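Long-range contacts in probable glutathione S-transferase (Pseudomonas aeruginosa, PDB 6JWK), which is a maleylpyruvate isomerase of the zeta class of glutathione S-transferases and probably converts maleylpyruvate to fumarylpyruvate with the help of glutathione: residues 3-8 against 26-31; 16-21 against 163-168; 53-58 against 67-72; 106-111 against 129-134. All blocks are in the same frame, centred on the assembly; numbering follows the deposited sequence.

Contact 1 of 4, residues 3-8 against 26-31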
loop_
_atom_site.group_PDB
_atom_site.type_symbol
_atom_site.label_atom_id
_atom_site.label_comp_id
_atom_site.label_asym_id
_atom_site.label_seq_id
_atom_site.Cartn_x
_atom_site.Cartn_y
_atom_site.Cartn_z
ATOM N N LEU B 3 2.216 -0.318 21.087
ATOM C CA LEU B 3 2.618 -0.736 19.735
ATOM C C LEU B 3 3.595 -1.879 19.869
ATOM O O LEU B 3 4.707 -1.617 20.363
ATOM C CB LEU B 3 3.304 0.391 18.961
ATOM C CG LEU B 3 3.657 -0.078 17.558
ATOM C CD1 LEU B 3 2.548 0.318 16.606
ATOM C CD2 LEU B 3 5.019 0.398 17.119
ATOM N N TYR B 4 3.202 -3.046 19.362
ATOM C CA TYR B 4 3.996 -4.284 19.367
ATOM C C TYR B 4 4.908 -4.176 18.145
ATOM O O TYR B 4 4.416 -4.072 17.020
ATOM C CB TYR B 4 3.064 -5.501 19.475
ATOM C CG TYR B 4 2.406 -5.583 20.830
ATOM C CD1 TYR B 4 1.292 -4.805 21.134
ATOM C CD2 TYR B 4 2.990 -6.318 21.864
ATOM C CE1 TYR B 4 0.745 -4.800 22.410
ATOM C CE2 TYR B 4 2.456 -6.322 23.147
ATOM C CZ TYR B 4 1.318 -5.575 23.407
ATOM O OH TYR B 4 0.787 -5.537 24.656
ATOM N N SER B 5 6.214 -4.124 18.396
ATOM C CA SER B 5 7.267 -3.738 17.431
ATOM C C SER B 5 8.372 -4.788 17.487
ATOM O O SER B 5 8.615 -5.308 18.556
ATOM C CB SER B 5 7.782 -2.353 17.785
ATOM O OG SER B 5 9.119 -2.123 17.298
ATOM N N PHE B 6 9.023 -5.085 16.377
ATOM C CA PHE B 6 10.345 -5.761 16.346
ATOM C C PHE B 6 11.367 -4.743 15.821
ATOM O O PHE B 6 11.062 -3.975 14.819
ATOM C CB PHE B 6 10.242 -7.053 15.518
ATOM C CG PHE B 6 11.555 -7.742 15.238
ATOM C CD1 PHE B 6 12.283 -8.337 16.269
ATOM C CD2 PHE B 6 12.052 -7.831 13.941
ATOM C CE1 PHE B 6 13.485 -8.993 16.007
ATOM C CE2 PHE B 6 13.268 -8.455 13.685
ATOM C CZ PHE B 6 13.974 -9.049 14.715
ATOM N N PHE B 7 12.558 -4.706 16.436
ATOM C CA PHE B 7 13.578 -3.652 16.145
ATOM C C PHE B 7 13.912 -3.647 14.651
ATOM O O PHE B 7 14.058 -2.561 14.061
ATOM C CB PHE B 7 14.819 -3.753 17.041
ATOM C CG PHE B 7 15.715 -4.919 16.753
ATOM C CD1 PHE B 7 16.684 -4.829 15.778
ATOM C CD2 PHE B 7 15.561 -6.110 17.436
ATOM C CE1 PHE B 7 17.497 -5.913 15.499
ATOM C CE2 PHE B 7 16.401 -7.179 17.185
ATOM C CZ PHE B 7 17.353 -7.084 16.203
ATOM N N ASN B 8 13.962 -4.811 14.030
ATOM C CA ASN B 8 14.471 -4.958 12.644
ATOM C C ASN B 8 13.342 -4.990 11.606
ATOM O O ASN B 8 13.661 -5.172 10.402
ATOM C CB ASN B 8 15.309 -6.227 12.513
ATOM C CG ASN B 8 16.663 -5.863 11.955
ATOM O OD1 ASN B 8 17.328 -4.979 12.499
ATOM N ND2 ASN B 8 17.036 -6.479 10.846
ATOM N N TYR B 26 6.567 6.426 24.276
ATOM C CA TYR B 26 6.356 5.576 25.492
ATOM C C TYR B 26 5.422 4.382 25.167
ATOM O O TYR B 26 5.539 3.307 25.763
ATOM C CB TYR B 26 5.811 6.389 26.678
ATOM C CG TYR B 26 4.509 7.112 26.422
ATOM C CD1 TYR B 26 4.503 8.412 25.936
ATOM C CD2 TYR B 26 3.282 6.496 26.641
ATOM C CE1 TYR B 26 3.317 9.083 25.685
ATOM C CE2 TYR B 26 2.082 7.152 26.386
ATOM C CZ TYR B 26 2.102 8.454 25.910
ATOM O OH TYR B 26 0.938 9.127 25.659
ATOM N N GLN B 27 4.519 4.523 24.203
ATOM C CA GLN B 27 3.609 3.429 23.788
ATOM C C GLN B 27 4.348 2.196 23.192
ATOM O O GLN B 27 3.729 1.088 23.158
ATOM C CB GLN B 27 2.562 4.058 22.858
ATOM C CG GLN B 27 1.758 5.167 23.538
ATOM C CD GLN B 27 0.490 5.583 22.817
ATOM O OE1 GLN B 27 0.256 5.300 21.629
ATOM N NE2 GLN B 27 -0.355 6.294 23.551
ATOM N N VAL B 28 5.596 2.295 22.707
ATOM C CA VAL B 28 6.295 1.150 22.014
ATOM C C VAL B 28 6.579 0.005 23.009
ATOM O O VAL B 28 6.890 0.329 24.110
ATOM C CB VAL B 28 7.589 1.572 21.279
ATOM C CG1 VAL B 28 8.317 0.354 20.724
ATOM C CG2 VAL B 28 7.307 2.624 20.203
ATOM N N VAL B 29 6.480 -1.262 22.562
ATOM C CA VAL B 29 6.591 -2.546 23.320
ATOM C C VAL B 29 7.273 -3.587 22.441
ATOM O O VAL B 29 6.649 -4.120 21.536
ATOM C CB VAL B 29 5.208 -3.084 23.739
ATOM C CG1 VAL B 29 5.317 -4.459 24.386
ATOM C CG2 VAL B 29 4.426 -2.107 24.611
ATOM N N PRO B 30 8.568 -3.914 22.657
ATOM C CA PRO B 30 9.259 -4.990 21.929
ATOM C C PRO B 30 8.745 -6.443 21.847
ATOM O O PRO B 30 8.119 -6.882 22.760
ATOM C CB PRO B 30 10.605 -5.116 22.670
ATOM C CG PRO B 30 10.532 -4.154 23.839
ATOM C CD PRO B 30 9.502 -3.115 23.469
ATOM N N VAL B 31 9.179 -7.163 20.795
ATOM C CA VAL B 31 8.912 -8.599 20.459
ATOM C C VAL B 31 7.406 -8.841 20.545
ATOM O O VAL B 31 6.745 -8.462 19.559
ATOM C CB VAL B 31 9.732 -9.585 21.322
ATOM C CG1 VAL B 31 9.235 -11.027 21.237
ATOM C CG2 VAL B 31 11.209 -9.530 20.956
#
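Leu-3 starts the pairing with both of its backbone polar atoms. Its N donates to Gln-27 O at 2.9 Å, fairly straight (157°), while Leu-3 O takes the N-H of Val-29 at 2.8 Å in a more bent bond (137°). The Leu-3 side chain, CG anti to the backbone N, lies on the same face of the sheet as Val-28 and runs on to Val-15 and Leu-19 of helix 10-22, which covers that face. Tyr-4 turns to the other face beside Val-29. The two side chains point the same way, with Tyr-4 CE2 3.6 Å from Val-29 CG1 and Val-29 CB over one ring face, near its rim. Ser-5 returns to the helix side: its CB meets Val-28 CG1 at 4.0 Å, and its OG is hydrogen-bonded to Arg-16 NH1. Ser-5 N donates to Val-29 O at 3.2 Å; Tyr-4 CA lies 3.4 Å from Val-29 O in a CA-H...O contact. Beyond Ser-5 the chain leaves the strand, and Phe-7 N bonds to Asp-210. The pattern is parallel pairing with a marked twist, the first beta-alpha-beta unit of a thioredoxin-like domain. Because Val-29 supplies both the N-H and the C=O on this side, Pro-30 can sit in the strand without costing a bond to 3-5; its CA-H simply faces Ser-5 O.

Contact 2 of 4, residues 16-21 against 163-168; sequences RIALAL and VECCLV
Cys-165 lays its SG against Ile-17, Ala-18 and Leu-21 on the neighbouring helix. With SG anti to its own carbonyl carbon (chi1 -68°), the sulfur comes 3.7 Å from Ile-17 CG2, 4.1 Å from Ala-18 CB and 4.3 Å from Leu-21 CD1, so one small side chain meets three residues spread over one turn. Ile-17 does most of the answering. Its two branches divide the work: CG2, anti to the backbone N, rests on the sulfur, whereas the CG1 arm carries CD1 past Cys-165, 4.0 Å from Cys-165 O, to Val-168 CG1 at 4.2 Å, the two side chains crossing obliquely. The side-chain contacts are apolar. The CA atoms of Ile-17 and Cys-165 are 5.8 Å apart, and the segment axes pass at 9.4 Å, their directions 140° apart. Buried near the centre of the chain, this is a joint between the thioredoxin-like domain and the all-helical one. Helix 10-22 is flanked here by helix 198-203, which touches Ile-17 and Ala-20, while helix 162-176 has helix 87-103 behind it at Val-163 and Cys-166 and helix 185-195 beside Val-168.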
loop_
_atom_site.group_PDB
_atom_site.type_symbol
_atom_site.label_atom_id
_atom_site.label_comp_id
_atom_site.label_asym_id
_atom_site.label_seq_id
_atom_site.Cartn_x
_atom_site.Cartn_y
_atom_site.Cartn_z
ATOM N N ARG B 16 7.005 3.458 14.593
ATOM C CA ARG B 16 7.834 4.059 15.679
ATOM C C ARG B 16 8.204 5.500 15.304
ATOM O O ARG B 16 8.184 6.383 16.182
ATOM C CB ARG B 16 9.097 3.261 15.970
ATOM C CG ARG B 16 8.842 1.903 16.613
ATOM C CD ARG B 16 10.101 1.269 17.175
ATOM N NE ARG B 16 11.238 1.264 16.251
ATOM C CZ ARG B 16 11.577 0.290 15.421
ATOM N NH1 ARG B 16 10.892 -0.841 15.386
ATOM N NH2 ARG B 16 12.653 0.437 14.650
ATOM N N ILE B 17 8.482 5.783 14.038
ATOM C CA ILE B 17 8.760 7.206 13.658
ATOM C C ILE B 17 7.483 8.021 13.860
ATOM O O ILE B 17 7.545 9.140 14.453
ATOM C CB ILE B 17 9.237 7.266 12.202
ATOM C CG1 ILE B 17 10.572 6.540 12.018
ATOM C CG2 ILE B 17 9.292 8.689 11.677
ATOM C CD1 ILE B 17 10.919 6.299 10.540
ATOM N N ALA B 18 6.343 7.510 13.407
ATOM C CA ALA B 18 5.065 8.251 13.545
ATOM C C ALA B 18 4.818 8.564 15.023
ATOM O O ALA B 18 4.455 9.740 15.400
ATOM C CB ALA B 18 3.921 7.447 12.972
ATOM N N LEU B 19 4.898 7.547 15.884
ATOM C CA LEU B 19 4.690 7.786 17.335
ATOM C C LEU B 19 5.698 8.827 17.861
ATOM O O LEU B 19 5.292 9.663 18.680
ATOM C CB LEU B 19 4.781 6.453 18.098
ATOM C CG LEU B 19 3.630 5.500 17.803
ATOM C CD1 LEU B 19 3.919 4.091 18.338
ATOM C CD2 LEU B 19 2.316 6.012 18.399
ATOM N N ALA B 20 6.967 8.742 17.481
ATOM C CA ALA B 20 8.025 9.666 17.952
ATOM C C ALA B 20 7.666 11.075 17.490
ATOM O O ALA B 20 7.689 11.965 18.340
ATOM C CB ALA B 20 9.396 9.241 17.506
ATOM N N LEU B 21 7.214 11.266 16.244
ATOM C CA LEU B 21 6.824 12.614 15.765
ATOM C C LEU B 21 5.642 13.166 16.579
ATOM O O LEU B 21 5.572 14.395 16.790
ATOM C CB LEU B 21 6.507 12.550 14.267
ATOM C CG LEU B 21 7.716 12.306 13.376
ATOM C CD1 LEU B 21 7.256 12.036 11.943
ATOM C CD2 LEU B 21 8.651 13.519 13.427
ATOM N N VAL B 163 5.428 10.455 4.445
ATOM C CA VAL B 163 6.416 10.146 3.390
ATOM C C VAL B 163 7.736 9.707 4.047
ATOM O O VAL B 163 8.335 8.640 3.629
ATOM C CB VAL B 163 6.566 11.352 2.454
ATOM C CG1 VAL B 163 7.811 11.235 1.630
ATOM C CG2 VAL B 163 5.340 11.515 1.573
ATOM N N GLU B 164 8.193 10.448 5.079
ATOM C CA GLU B 164 9.493 10.182 5.738
ATOM C C GLU B 164 9.323 8.920 6.584
ATOM O O GLU B 164 10.294 8.163 6.736
ATOM C CB GLU B 164 9.980 11.400 6.530
ATOM C CG GLU B 164 10.369 12.587 5.622
ATOM C CD GLU B 164 9.221 13.398 5.026
ATOM O OE1 GLU B 164 8.060 13.382 5.597
ATOM O OE2 GLU B 164 9.482 14.069 3.978
ATOM N N CYS B 165 8.135 8.676 7.127
ATOM C CA CYS B 165 7.899 7.425 7.889
ATOM C C CYS B 165 8.160 6.218 6.954
ATOM O O CYS B 165 8.667 5.178 7.434
ATOM C CB CYS B 165 6.490 7.346 8.434
ATOM S SG CYS B 165 6.126 8.548 9.724
ATOM N N CYS B 166 7.854 6.328 5.654
ATOM C CA CYS B 166 8.045 5.213 4.694
ATOM C C CYS B 166 9.466 5.245 4.103
ATOM O O CYS B 166 10.067 4.164 3.914
ATOM C CB CYS B 166 7.011 5.269 3.586
ATOM S SG CYS B 166 5.340 4.981 4.218
ATOM N N LEU B 167 10.010 6.421 3.786
ATOM C CA LEU B 167 11.317 6.463 3.084
ATOM C C LEU B 167 12.478 6.053 3.977
ATOM O O LEU B 167 13.395 5.343 3.501
ATOM C CB LEU B 167 11.539 7.845 2.484
ATOM C CG LEU B 167 11.097 7.908 1.022
ATOM C CD1 LEU B 167 10.939 9.352 0.518
ATOM C CD2 LEU B 167 12.064 7.106 0.141
ATOM N N VAL B 168 12.516 6.527 5.204
ATOM C CA VAL B 168 13.707 6.317 6.060
ATOM C C VAL B 168 13.903 4.820 6.252
ATOM O O VAL B 168 15.011 4.343 6.103
ATOM C CB VAL B 168 13.605 7.114 7.374
ATOM C CG1 VAL B 168 14.506 6.580 8.471
ATOM C CG2 VAL B 168 13.890 8.580 7.066
#

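Contact 3 of 4, residues 53-58 against 67-72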
loop_
_atom_site.group_PDB
_atom_site.type_symbol
_atom_site.label_atom_id
_atom_site.label_comp_id
_atom_site.label_asym_id
_atom_site.label_seq_id
_atom_site.Cartn_x
_atom_site.Cartn_y
_atom_site.Cartn_z
ATOM N N PRO B 53 3.903 -4.172 12.586
ATOM C CA PRO B 53 3.584 -3.889 13.984
ATOM C C PRO B 53 2.088 -4.112 14.291
ATOM O O PRO B 53 1.317 -4.201 13.376
ATOM C CB PRO B 53 3.952 -2.422 14.107
ATOM C CG PRO B 53 3.623 -1.858 12.733
ATOM C CD PRO B 53 3.908 -2.966 11.741
ATOM N N THR B 54 1.696 -4.083 15.563
ATOM C CA THR B 54 0.279 -4.066 15.954
ATOM C C THR B 54 0.073 -2.933 16.934
ATOM O O THR B 54 0.666 -3.006 18.024
ATOM C CB THR B 54 -0.159 -5.419 16.558
ATOM O OG1 THR B 54 0.216 -6.449 15.652
ATOM C CG2 THR B 54 -1.650 -5.512 16.785
ATOM N N LEU B 55 -0.791 -1.983 16.603
ATOM C CA LEU B 55 -1.213 -0.957 17.572
ATOM C C LEU B 55 -2.372 -1.539 18.376
ATOM O O LEU B 55 -3.265 -2.126 17.737
ATOM C CB LEU B 55 -1.639 0.304 16.832
ATOM C CG LEU B 55 -2.034 1.443 17.768
ATOM C CD1 LEU B 55 -0.798 2.096 18.340
ATOM C CD2 LEU B 55 -2.921 2.447 17.062
ATOM N N VAL B 56 -2.336 -1.449 19.705
ATOM C CA VAL B 56 -3.409 -2.000 20.590
ATOM C C VAL B 56 -3.933 -0.836 21.434
ATOM O O VAL B 56 -3.129 -0.303 22.214
ATOM C CB VAL B 56 -2.894 -3.172 21.448
ATOM C CG1 VAL B 56 -3.946 -3.688 22.434
ATOM C CG2 VAL B 56 -2.386 -4.331 20.606
ATOM N N ASP B 57 -5.203 -0.428 21.253
ATOM C CA ASP B 57 -5.777 0.778 21.925
ATOM C C ASP B 57 -6.253 0.472 23.352
ATOM O O ASP B 57 -6.160 -0.702 23.786
ATOM C CB ASP B 57 -6.949 1.396 21.169
ATOM C CG ASP B 57 -8.245 0.596 21.185
ATOM O OD1 ASP B 57 -8.361 -0.408 21.955
ATOM O OD2 ASP B 57 -9.129 0.965 20.400
ATOM N N ALA B 58 -6.724 1.520 24.039
ATOM C CA ALA B 58 -7.369 1.492 25.373
ATOM C C ALA B 58 -8.173 0.197 25.563
ATOM O O ALA B 58 -7.838 -0.596 26.465
ATOM C CB ALA B 58 -8.242 2.719 25.500
ATOM N N LEU B 67 0.397 1.891 7.317
ATOM C CA LEU B 67 -0.214 3.153 6.804
ATOM C C LEU B 67 -1.625 3.390 7.376
ATOM O O LEU B 67 -1.979 4.555 7.565
ATOM C CB LEU B 67 -0.292 3.192 5.281
ATOM C CG LEU B 67 1.006 2.980 4.520
ATOM C CD1 LEU B 67 0.919 3.681 3.169
ATOM C CD2 LEU B 67 2.221 3.406 5.270
ATOM N N ALA B 68 -2.419 2.358 7.688
ATOM C CA ALA B 68 -3.713 2.592 8.375
ATOM C C ALA B 68 -3.427 3.134 9.784
ATOM O O ALA B 68 -4.165 4.015 10.274
ATOM C CB ALA B 68 -4.543 1.323 8.389
ATOM N N ILE B 69 -2.412 2.597 10.457
ATOM C CA ILE B 69 -2.094 3.015 11.841
ATOM C C ILE B 69 -1.648 4.478 11.764
ATOM O O ILE B 69 -2.058 5.270 12.611
ATOM C CB ILE B 69 -1.022 2.132 12.476
ATOM C CG1 ILE B 69 -1.571 0.743 12.786
ATOM C CG2 ILE B 69 -0.460 2.808 13.713
ATOM C CD1 ILE B 69 -0.509 -0.356 12.805
ATOM N N ILE B 70 -0.809 4.827 10.804
ATOM C CA ILE B 70 -0.330 6.240 10.749
ATOM C C ILE B 70 -1.538 7.165 10.573
ATOM O O ILE B 70 -1.628 8.237 11.262
ATOM C CB ILE B 70 0.738 6.391 9.674
ATOM C CG1 ILE B 70 2.010 5.735 10.177
ATOM C CG2 ILE B 70 0.941 7.848 9.285
ATOM C CD1 ILE B 70 3.071 5.652 9.101
ATOM N N ASP B 71 -2.426 6.830 9.646
ATOM C CA ASP B 71 -3.673 7.608 9.408
ATOM C C ASP B 71 -4.512 7.704 10.698
ATOM O O ASP B 71 -4.965 8.789 11.028
ATOM C CB ASP B 71 -4.528 6.943 8.322
ATOM C CG ASP B 71 -5.746 7.784 7.982
ATOM O OD1 ASP B 71 -5.552 8.769 7.288
ATOM O OD2 ASP B 71 -6.865 7.460 8.438
ATOM N N TYR B 72 -4.679 6.615 11.434
ATOM C CA TYR B 72 -5.444 6.587 12.704
ATOM C C TYR B 72 -4.805 7.493 13.774
ATOM O O TYR B 72 -5.534 8.188 14.528
ATOM C CB TYR B 72 -5.535 5.140 13.194
ATOM C CG TYR B 72 -6.438 4.975 14.379
ATOM C CD1 TYR B 72 -7.776 5.334 14.309
ATOM C CD2 TYR B 72 -5.949 4.511 15.585
ATOM C CE1 TYR B 72 -8.615 5.202 15.403
ATOM C CE2 TYR B 72 -6.780 4.347 16.683
ATOM C CZ TYR B 72 -8.115 4.690 16.593
ATOM O OH TYR B 72 -8.913 4.534 17.687
#
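Leu-55 and Ile-69 face each other between strand and helix, and both CB atoms are directed at the partner segment. Their side chains cross obliquely. Leu-55 CB stands 4.1 Å from Ile-69 CG1, and Leu-55 CD2 lies 4.2 Å from Ile-69 CG2, so the isoleucine lies against the leucine with both branches. The torsions allow this: Ile-69 CG1 runs anti to its carbonyl carbon and CG2 anti to its N, so both branches face Leu-55. Ile-69 CD1 extends toward the start of the strand and meets Pro-53 CG at 4.4 Å. Tyr-72, one turn further on, meets the same CD2 methyl of Leu-55. With CG anti to the backbone N (chi1 -173°) its ring reaches toward Leu-55, at about a right angle to the leucine, and offers an edge: CD2 of Tyr-72 is 4.0 Å from CD2 of Leu-55, near the ring plane. The ring is stacked on Phe-63 of the next strand, while Asp-57 accepts from Arg-61 N with its OD1. Helix 66-76 also meets the second subunit: Asp-71 forms a salt bridge to Arg-90 of the second subunit. A strand opened by a cis-proline, a hairpin and a helix folded back on it make the beta-beta-alpha half of the thioredoxin-like fold, as in other glutathione transferases.

Contact 4 of 4, residues 106-111 against 129-134. With SO4 (sulfate ion), chain I.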
loop_
_atom_site.group_PDB
_atom_site.type_symbol
_atom_site.label_atom_id
_atom_site.label_comp_id
_atom_site.label_asym_id
_atom_site.label_seq_id
_atom_site.Cartn_x
_atom_site.Cartn_y
_atom_site.Cartn_z
ATOM N N PRO B 106 7.086 -4.506 -0.347
ATOM C CA PRO B 106 6.486 -5.850 -0.331
ATOM C C PRO B 106 7.298 -6.932 -1.074
ATOM O O PRO B 106 7.215 -8.093 -0.693
ATOM C CB PRO B 106 5.149 -5.666 -1.030
ATOM C CG PRO B 106 4.819 -4.203 -0.788
ATOM C CD PRO B 106 6.183 -3.505 -0.922
ATOM N N LEU B 107 8.064 -6.543 -2.080
ATOM C CA LEU B 107 8.921 -7.485 -2.849
ATOM C C LEU B 107 10.203 -7.797 -2.078
ATOM O O LEU B 107 10.789 -8.831 -2.366
ATOM C CB LEU B 107 9.222 -6.889 -4.218
ATOM C CG LEU B 107 7.979 -6.493 -5.003
ATOM C CD1 LEU B 107 8.343 -5.944 -6.364
ATOM C CD2 LEU B 107 7.089 -7.697 -5.147
ATOM N N ASN B 108 10.598 -6.963 -1.106
ATOM C CA ASN B 108 11.950 -6.972 -0.485
ATOM C C ASN B 108 11.814 -7.307 1.010
ATOM O O ASN B 108 12.759 -7.187 1.711
ATOM C CB ASN B 108 12.687 -5.673 -0.828
ATOM C CG ASN B 108 13.200 -5.667 -2.256
ATOM O OD1 ASN B 108 13.161 -6.690 -2.972
ATOM N ND2 ASN B 108 13.611 -4.503 -2.723
ATOM N N ASN B 109 10.649 -7.794 1.407
ATOM C CA ASN B 109 10.229 -8.244 2.761
ATOM C C ASN B 109 11.105 -9.434 3.175
ATOM O O ASN B 109 11.454 -10.249 2.286
ATOM C CB ASN B 109 8.772 -8.736 2.652
ATOM C CG ASN B 109 7.929 -8.600 3.896
ATOM O OD1 ASN B 109 7.985 -9.435 4.807
ATOM N ND2 ASN B 109 7.078 -7.587 3.905
ATOM N N VAL B 110 11.337 -9.639 4.473
ATOM C CA VAL B 110 11.951 -10.916 4.941
ATOM C C VAL B 110 11.072 -12.105 4.498
ATOM O O VAL B 110 11.611 -13.062 3.976
ATOM C CB VAL B 110 12.234 -10.906 6.449
ATOM C CG1 VAL B 110 11.019 -10.519 7.280
ATOM C CG2 VAL B 110 12.786 -12.248 6.871
ATOM N N ARG B 111 9.774 -11.992 4.627
ATOM C CA ARG B 111 8.881 -13.053 4.250
ATOM C C ARG B 111 9.121 -13.487 2.788
ATOM O O ARG B 111 9.254 -14.643 2.515
ATOM C CB ARG B 111 7.431 -12.688 4.650
ATOM C CG ARG B 111 6.374 -12.675 3.579
ATOM C CD ARG B 111 5.009 -12.148 4.030
ATOM N NE ARG B 111 4.476 -11.222 3.051
ATOM C CZ ARG B 111 3.266 -11.256 2.527
ATOM N NH1 ARG B 111 2.936 -10.357 1.651
ATOM N NH2 ARG B 111 2.381 -12.166 2.885
ATOM N N ARG B 129 20.399 -9.375 -6.138
ATOM C CA ARG B 129 20.070 -8.733 -7.452
ATOM C C ARG B 129 18.551 -8.480 -7.578
ATOM O O ARG B 129 18.105 -7.474 -8.204
ATOM C CB ARG B 129 20.533 -9.611 -8.625
ATOM C CG ARG B 129 22.054 -9.661 -8.820
ATOM C CD ARG B 129 22.609 -10.561 -9.936
ATOM N NE ARG B 129 21.738 -11.719 -10.065
ATOM C CZ ARG B 129 20.771 -11.879 -10.985
ATOM N NH1 ARG B 129 20.583 -10.981 -11.944
ATOM N NH2 ARG B 129 20.002 -12.956 -10.938
ATOM N N TRP B 130 17.734 -9.381 -7.049
ATOM C CA TRP B 130 16.267 -9.134 -6.990
ATOM C C TRP B 130 16.034 -7.848 -6.183
ATOM O O TRP B 130 15.321 -6.987 -6.679
ATOM C CB TRP B 130 15.578 -10.360 -6.373
ATOM C CG TRP B 130 14.228 -10.176 -5.760
ATOM C CD1 TRP B 130 13.932 -9.675 -4.519
ATOM C CD2 TRP B 130 12.997 -10.675 -6.298
ATOM N NE1 TRP B 130 12.589 -9.776 -4.277
ATOM C CE2 TRP B 130 11.991 -10.391 -5.349
ATOM C CE3 TRP B 130 12.641 -11.307 -7.502
ATOM C CZ2 TRP B 130 10.653 -10.723 -5.576
ATOM C CZ3 TRP B 130 11.314 -11.638 -7.718
ATOM C CH2 TRP B 130 10.334 -11.320 -6.776
ATOM N N TYR B 131 16.589 -7.786 -4.975
ATOM C CA TYR B 131 16.402 -6.682 -3.998
ATOM C C TYR B 131 16.733 -5.363 -4.709
ATOM O O TYR B 131 15.915 -4.385 -4.695
ATOM C CB TYR B 131 17.219 -6.954 -2.736
ATOM C CG TYR B 131 16.749 -6.201 -1.522
ATOM C CD1 TYR B 131 16.926 -4.827 -1.386
ATOM C CD2 TYR B 131 16.143 -6.881 -0.488
ATOM C CE1 TYR B 131 16.496 -4.157 -0.251
ATOM C CE2 TYR B 131 15.711 -6.224 0.650
ATOM C CZ TYR B 131 15.900 -4.860 0.777
ATOM O OH TYR B 131 15.437 -4.275 1.933
ATOM N N ALA B 132 17.867 -5.371 -5.412
ATOM C CA ALA B 132 18.493 -4.169 -5.993
ATOM C C ALA B 132 17.690 -3.746 -7.213
ATOM O O ALA B 132 17.580 -2.533 -7.469
ATOM C CB ALA B 132 19.958 -4.441 -6.317
ATOM N N HIS B 133 17.051 -4.689 -7.918
ATOM C CA HIS B 133 16.206 -4.345 -9.094
ATOM C C HIS B 133 14.953 -3.550 -8.629
ATOM O O HIS B 133 14.637 -2.528 -9.226
ATOM C CB HIS B 133 15.864 -5.600 -9.937
ATOM C CG HIS B 133 14.850 -5.342 -11.006
ATOM N ND1 HIS B 133 15.135 -4.614 -12.155
ATOM C CD2 HIS B 133 13.541 -5.678 -11.094
ATOM C CE1 HIS B 133 14.061 -4.545 -12.913
ATOM N NE2 HIS B 133 13.062 -5.166 -12.270
ATOM N N TRP B 134 14.218 -4.030 -7.647
ATOM C CA TRP B 134 12.948 -3.399 -7.222
ATOM C C TRP B 134 13.328 -2.070 -6.544
ATOM O O TRP B 134 12.610 -1.055 -6.739
ATOM C CB TRP B 134 12.161 -4.359 -6.318
ATOM C CG TRP B 134 11.835 -5.663 -6.985
ATOM C CD1 TRP B 134 12.151 -6.903 -6.528
ATOM C CD2 TRP B 134 11.197 -5.855 -8.255
ATOM N NE1 TRP B 134 11.747 -7.859 -7.423
ATOM C CE2 TRP B 134 11.179 -7.243 -8.504
ATOM C CE3 TRP B 134 10.609 -5.008 -9.199
ATOM C CZ2 TRP B 134 10.627 -7.795 -9.661
ATOM C CZ3 TRP B 134 10.029 -5.548 -10.331
ATOM C CH2 TRP B 134 10.038 -6.927 -10.556
HETATM S S SO4 I . 9.821 -6.411 7.307
HETATM O O1 SO4 I . 8.747 -5.475 7.462
HETATM O O2 SO4 I . 9.608 -7.267 6.185
HETATM O O3 SO4 I . 11.090 -5.749 7.076
HETATM O O4 SO4 I . 9.880 -7.201 8.501
#
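Asn-108 lies flat on the ring of Tyr-131, and its side chain can be followed atom by atom. CB sits over the ring face 3.7 Å from the Tyr-131 centroid, a CH-pi contact. CG, anti to the carbonyl carbon (chi1 -76°), follows at 3.6 Å above the Tyr-131 plane, over the ring centre, and the amide is stacked only 8° from parallel to the ring. At the tip the branches part. ND2 gives a weak hydrogen bond to Tyr-131 O at 3.0 Å, and Asn-108 OD1 lies 3.4 Å from Trp-130 NE1 and 3.7 Å from CD1 at the edge of Trp-134. The residue before Asn-108 adds a stronger link: Trp-130 NE1 donates to Leu-107 O at 2.8 Å, with the N-H pointing well at the oxygen (160°) and the oxygen in the indole plane. Leu-107 CD1 sits over the five-membered ring of Trp-134, 3.6 Å from its centroid, while His-133 CD2 lies on that indole's other face. Tyr-115 of the second subunit meets Trp-130, His-133 and Trp-134, which brings this cluster to the dimer interface. After the break, Asn-109 acts as N-cap: its OD1 accepts from Arg-111 N, and the sulfate, probably from the crystallisation liquor, takes a weak bond from Val-110 N and bonds from His-105 and Ser-10. The chemistry suits the end of one helix packed on another, just before a break, in the all-helical C-terminal domain: aromatic faces take the aliphatic carbons, an indole N-H satisfies a carbonyl near the break, and the helix start that follows would favour an anion.

Overall arrangement
Contacts 1 and 3 share the sheet through strands 2-5 and 54-56 and lie about 12 Å apart, centre to centre; strand 2-5 pairs with both 28-30 and 54-56. Contact 2 reaches from helix 10-22, the crossover of contact 1, to helix 162-176; Arg-16 ties it to Ser-5, and Ile-70 packs against Ala-18 and Cys-165, joining it to contact 3. Along the chain contacts 1 and 2 alternate, and contacts 3 and 4 both fall within the long span of contact 2. Contact 4 stands apart in the helical domain, about 21 to 25 Å from the other centres. Contacts 3 and 4 both touch the second subunit, so each domain contributes to the dimer.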